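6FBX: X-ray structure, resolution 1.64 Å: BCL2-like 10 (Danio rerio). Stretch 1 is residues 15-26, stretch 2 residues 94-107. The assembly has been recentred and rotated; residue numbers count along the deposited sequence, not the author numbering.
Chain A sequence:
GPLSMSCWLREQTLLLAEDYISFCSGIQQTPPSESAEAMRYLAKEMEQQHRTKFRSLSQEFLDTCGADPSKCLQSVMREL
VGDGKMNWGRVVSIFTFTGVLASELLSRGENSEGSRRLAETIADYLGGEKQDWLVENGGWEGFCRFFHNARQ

Stretch 1 (15-26) LLAEDYISFCSG
Stretch 2, residues 94-107: IFTFTGVLASELLS

Two helices of one chain cross at -48°, their N-to-C directions 48° apart and their axes approaching to 8.7 Å. In stretch 1, L15–F23 is helical (phi/psi near -63/-43), continuing a helix that begins earlier; C24 is at -78/-9, S25 at -103/22 and G26 at 86/-3, a left-handed turn that suits glycine because a CB would jam against the preceding carbonyl. Stretch 2 is helical throughout, I94 to S107 (phi/psi near -63/-43), also continuing a helix that begins earlier. The register pairs A17 with F95 (CA–CA 7.1 Å), I21 with G99 (5.2 Å) and S25 with S103 (5.8 Å); 510 Å² is buried, both sides summed.

The backbones come closest at G99, where a CB would point toward stretch 1 and clash with Y20 CE2 and C24 SG; its CA instead lies 4.0 Å from Y20 CE2. At one end F95 (chi1 -83°, m; chi2 -110°) points toward stretch 1 and fills the wider gap. Its CE1 reaches A17 CA at 3.6 Å, its CZ meets L16 CD2 at 4.0 Å (L16 t, p), and Y20 CB lies at its ring edge, 4.2 Å from F95 CD1. Y20 (chi1 t, chi2 65°) also points toward stretch 2, CE2 3.3 Å from F95 O; its OH donates to a water at 2.6 Å, which donates to T96 O at 2.9 Å.

I21 (m, t) starts sideways but its end comes nearer, CG2 3.8 Å from A102 CB and CD1 3.9 Å from T98 CG2. T98 (m) satisfies its hydroxyl within its own helix, OG1 to I94 O at 2.8 Å, leaving its methyl for this apolar contact.

At the other end S103 OG (m) lies 2.9 Å from both C24 O and G99 O, and its one proton could serve either. S25 (m) donates OG to I21 O (2.7 Å), while its CB packs 3.6 Å from CD2 of L106 (chi1 -91°, chi2 p).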

# COMPACT_ATOMS: atom_id res chain seq x y z
N LEU A 15 0.53 1.37 -11.80
CA LEU A 15 1.93 1.20 -12.20
C LEU A 15 2.84 1.21 -10.98
O LEU A 15 3.77 0.40 -10.88
CB LEU A 15 2.34 2.29 -13.18
CG LEU A 15 1.64 2.28 -14.55
CD1 LEU A 15 1.94 3.56 -15.31
CD2 LEU A 15 2.06 1.07 -15.36
N LEU A 16 2.59 2.13 -10.05
CA LEU A 16 3.42 2.23 -8.85
C LEU A 16 3.28 0.99 -7.98
O LEU A 16 4.27 0.42 -7.52
CB LEU A 16 3.05 3.49 -8.08
CG LEU A 16 4.03 3.95 -7.01
CD1 LEU A 16 5.34 4.42 -7.64
CD2 LEU A 16 3.41 5.07 -6.17
N ALA A 17 2.04 0.57 -7.74
CA ALA A 17 1.80 -0.63 -6.93
C ALA A 17 2.38 -1.87 -7.60
O ALA A 17 2.98 -2.72 -6.93
CB ALA A 17 0.30 -0.80 -6.69
N GLU A 18 2.19 -2.00 -8.91
CA GLU A 18 2.75 -3.16 -9.61
C GLU A 18 4.26 -3.20 -9.49
O GLU A 18 4.85 -4.27 -9.30
CB GLU A 18 2.33 -3.15 -11.08
CG GLU A 18 0.89 -3.56 -11.31
CD GLU A 18 0.57 -3.75 -12.78
OE1 GLU A 18 0.94 -2.87 -13.59
OE2 GLU A 18 -0.05 -4.78 -13.12
N ASP A 19 4.92 -2.04 -9.58
CA ASP A 19 6.37 -2.02 -9.48
C ASP A 19 6.83 -2.43 -8.09
O ASP A 19 7.76 -3.24 -7.95
CB ASP A 19 6.92 -0.63 -9.82
CG ASP A 19 8.41 -0.53 -9.58
OD1 ASP A 19 9.18 -1.03 -10.43
OD2 ASP A 19 8.81 0.02 -8.53
N TYR A 20 6.22 -1.87 -7.05
CA TYR A 20 6.65 -2.20 -5.70
C TYR A 20 6.42 -3.67 -5.40
O TYR A 20 7.28 -4.35 -4.82
CB TYR A 20 5.94 -1.34 -4.65
CG TYR A 20 6.53 -1.59 -3.29
CD1 TYR A 20 7.84 -1.24 -3.01
CD2 TYR A 20 5.80 -2.23 -2.29
CE1 TYR A 20 8.41 -1.49 -1.78
CE2 TYR A 20 6.36 -2.48 -1.04
CZ TYR A 20 7.67 -2.11 -0.80
OH TYR A 20 8.25 -2.36 0.42
N ILE A 21 5.26 -4.20 -5.80
CA ILE A 21 4.97 -5.61 -5.58
C ILE A 21 5.98 -6.50 -6.30
O ILE A 21 6.47 -7.48 -5.75
CB ILE A 21 3.51 -5.91 -5.99
CG1 ILE A 21 2.56 -5.32 -4.95
CG2 ILE A 21 3.28 -7.41 -6.14
CD1 ILE A 21 1.11 -5.28 -5.38
N SER A 22 6.30 -6.16 -7.55
CA SER A 22 7.32 -6.91 -8.27
C SER A 22 8.67 -6.82 -7.56
O SER A 22 9.39 -7.81 -7.44
CB SER A 22 7.45 -6.40 -9.71
OG SER A 22 6.22 -6.51 -10.40
N PHE A 23 9.01 -5.62 -7.10
CA PHE A 23 10.25 -5.41 -6.36
C PHE A 23 10.31 -6.31 -5.13
O PHE A 23 11.38 -6.85 -4.79
CB PHE A 23 10.33 -3.93 -5.97
CG PHE A 23 11.56 -3.55 -5.20
CD1 PHE A 23 12.81 -3.58 -5.78
CD2 PHE A 23 11.44 -3.10 -3.89
CE1 PHE A 23 13.94 -3.21 -5.06
CE2 PHE A 23 12.56 -2.72 -3.17
CZ PHE A 23 13.80 -2.77 -3.75
N CYS A 24 9.18 -6.51 -4.46
CA CYS A 24 9.09 -7.40 -3.31
C CYS A 24 9.03 -8.88 -3.70
O CYS A 24 9.13 -9.73 -2.82
CB CYS A 24 7.86 -7.06 -2.48
SG CYS A 24 7.96 -5.44 -1.70
N SER A 25 8.88 -9.19 -4.99
CA SER A 25 8.74 -10.57 -5.45
C SER A 25 10.03 -11.11 -6.06
O SER A 25 9.98 -12.06 -6.85
CB SER A 25 7.59 -10.66 -6.45
OG SER A 25 6.38 -10.19 -5.88
N GLY A 26 11.17 -10.53 -5.72
CA GLY A 26 12.45 -11.02 -6.18
C GLY A 26 12.90 -10.51 -7.53
O GLY A 26 14.01 -10.84 -7.96
N ILE A 94 0.38 1.23 3.51
CA ILE A 94 -0.45 0.38 2.65
C ILE A 94 0.43 -0.37 1.66
O ILE A 94 0.28 -1.58 1.46
CB ILE A 94 -1.52 1.23 1.94
CG1 ILE A 94 -2.56 1.71 2.96
CG2 ILE A 94 -2.19 0.42 0.82
CD1 ILE A 94 -3.61 2.66 2.41
N PHE A 95 1.38 0.35 1.03
CA PHE A 95 2.30 -0.30 0.11
C PHE A 95 3.19 -1.31 0.82
O PHE A 95 3.38 -2.43 0.33
CB PHE A 95 3.16 0.76 -0.61
CG PHE A 95 2.49 1.38 -1.80
CD1 PHE A 95 2.94 1.11 -3.08
CD2 PHE A 95 1.40 2.21 -1.65
CE1 PHE A 95 2.32 1.67 -4.18
CE2 PHE A 95 0.78 2.78 -2.75
CZ PHE A 95 1.24 2.50 -4.02
N THR A 96 3.73 -0.94 1.99
CA THR A 96 4.58 -1.87 2.74
C THR A 96 3.82 -3.14 3.07
O THR A 96 4.31 -4.25 2.84
CB THR A 96 5.08 -1.21 4.02
OG1 THR A 96 5.77 0.01 3.72
CG2 THR A 96 6.01 -2.15 4.77
N PHE A 97 2.62 -2.99 3.63
CA PHE A 97 1.83 -4.16 4.01
C PHE A 97 1.51 -5.03 2.80
O PHE A 97 1.61 -6.26 2.87
CB PHE A 97 0.54 -3.70 4.70
CG PHE A 97 -0.33 -4.82 5.17
CD1 PHE A 97 0.17 -5.79 6.02
CD2 PHE A 97 -1.65 -4.90 4.77
CE1 PHE A 97 -0.63 -6.83 6.45
CE2 PHE A 97 -2.46 -5.94 5.21
CZ PHE A 97 -1.95 -6.90 6.05
N THR A 98 1.12 -4.41 1.69
CA THR A 98 0.76 -5.19 0.51
C THR A 98 1.97 -5.90 -0.08
O THR A 98 1.85 -7.02 -0.60
CB THR A 98 0.09 -4.29 -0.53
OG1 THR A 98 -1.05 -3.65 0.06
CG2 THR A 98 -0.35 -5.09 -1.74
N GLY A 99 3.14 -5.27 -0.02
CA GLY A 99 4.36 -5.92 -0.46
C GLY A 99 4.68 -7.16 0.35
O GLY A 99 5.09 -8.19 -0.20
N VAL A 100 4.51 -7.09 1.67
CA VAL A 100 4.73 -8.26 2.51
C VAL A 100 3.67 -9.31 2.23
O VAL A 100 3.96 -10.51 2.16
CB VAL A 100 4.76 -7.86 4.00
CG1 VAL A 100 4.91 -9.09 4.89
CG2 VAL A 100 5.89 -6.88 4.27
N LEU A 101 2.42 -8.88 2.09
CA LEU A 101 1.33 -9.78 1.74
C LEU A 101 1.64 -10.53 0.46
O LEU A 101 1.51 -11.76 0.39
CB LEU A 101 0.04 -8.96 1.60
CG LEU A 101 -1.34 -9.52 1.90
CD1 LEU A 101 -1.35 -10.46 3.09
CD2 LEU A 101 -2.27 -8.34 2.14
N ALA A 102 2.05 -9.80 -0.58
CA ALA A 102 2.36 -10.43 -1.86
C ALA A 102 3.49 -11.44 -1.72
O ALA A 102 3.42 -12.54 -2.28
CB ALA A 102 2.73 -9.35 -2.88
N SER A 103 4.54 -11.09 -0.97
CA SER A 103 5.65 -12.01 -0.78
C SER A 103 5.21 -13.26 -0.04
O SER A 103 5.68 -14.37 -0.33
CB SER A 103 6.79 -11.31 -0.03
OG SER A 103 7.21 -10.15 -0.71
N GLU A 104 4.32 -13.11 0.94
CA GLU A 104 3.83 -14.27 1.69
C GLU A 104 2.99 -15.17 0.80
O GLU A 104 3.10 -16.40 0.88
CB GLU A 104 3.04 -13.80 2.91
CG GLU A 104 2.43 -14.92 3.75
CD GLU A 104 3.47 -15.72 4.50
OE1 GLU A 104 4.55 -15.17 4.81
OE2 GLU A 104 3.21 -16.91 4.80
N LEU A 105 2.14 -14.58 -0.05
CA LEU A 105 1.33 -15.40 -0.95
C LEU A 105 2.21 -16.19 -1.91
O LEU A 105 1.93 -17.36 -2.20
CB LEU A 105 0.35 -14.50 -1.72
CG LEU A 105 -0.79 -13.94 -0.88
CD1 LEU A 105 -1.47 -12.76 -1.58
CD2 LEU A 105 -1.81 -15.03 -0.57
N LEU A 106 3.28 -15.57 -2.42
CA LEU A 106 4.23 -16.31 -3.25
C LEU A 106 4.89 -17.43 -2.47
O LEU A 106 5.05 -18.54 -2.98
CB LEU A 106 5.27 -15.35 -3.82
CG LEU A 106 4.94 -14.74 -5.18
CD1 LEU A 106 3.58 -14.05 -5.16
CD2 LEU A 106 6.02 -13.76 -5.61
N SER A 107 5.29 -17.15 -1.22
CA SER A 107 5.89 -18.20 -0.39
C SER A 107 4.95 -19.38 -0.21
O SER A 107 5.41 -20.52 -0.07
CB SER A 107 6.28 -17.63 0.97
OG SER A 107 7.39 -16.75 0.86
O HOH W 1 7.06 -4.21 1.89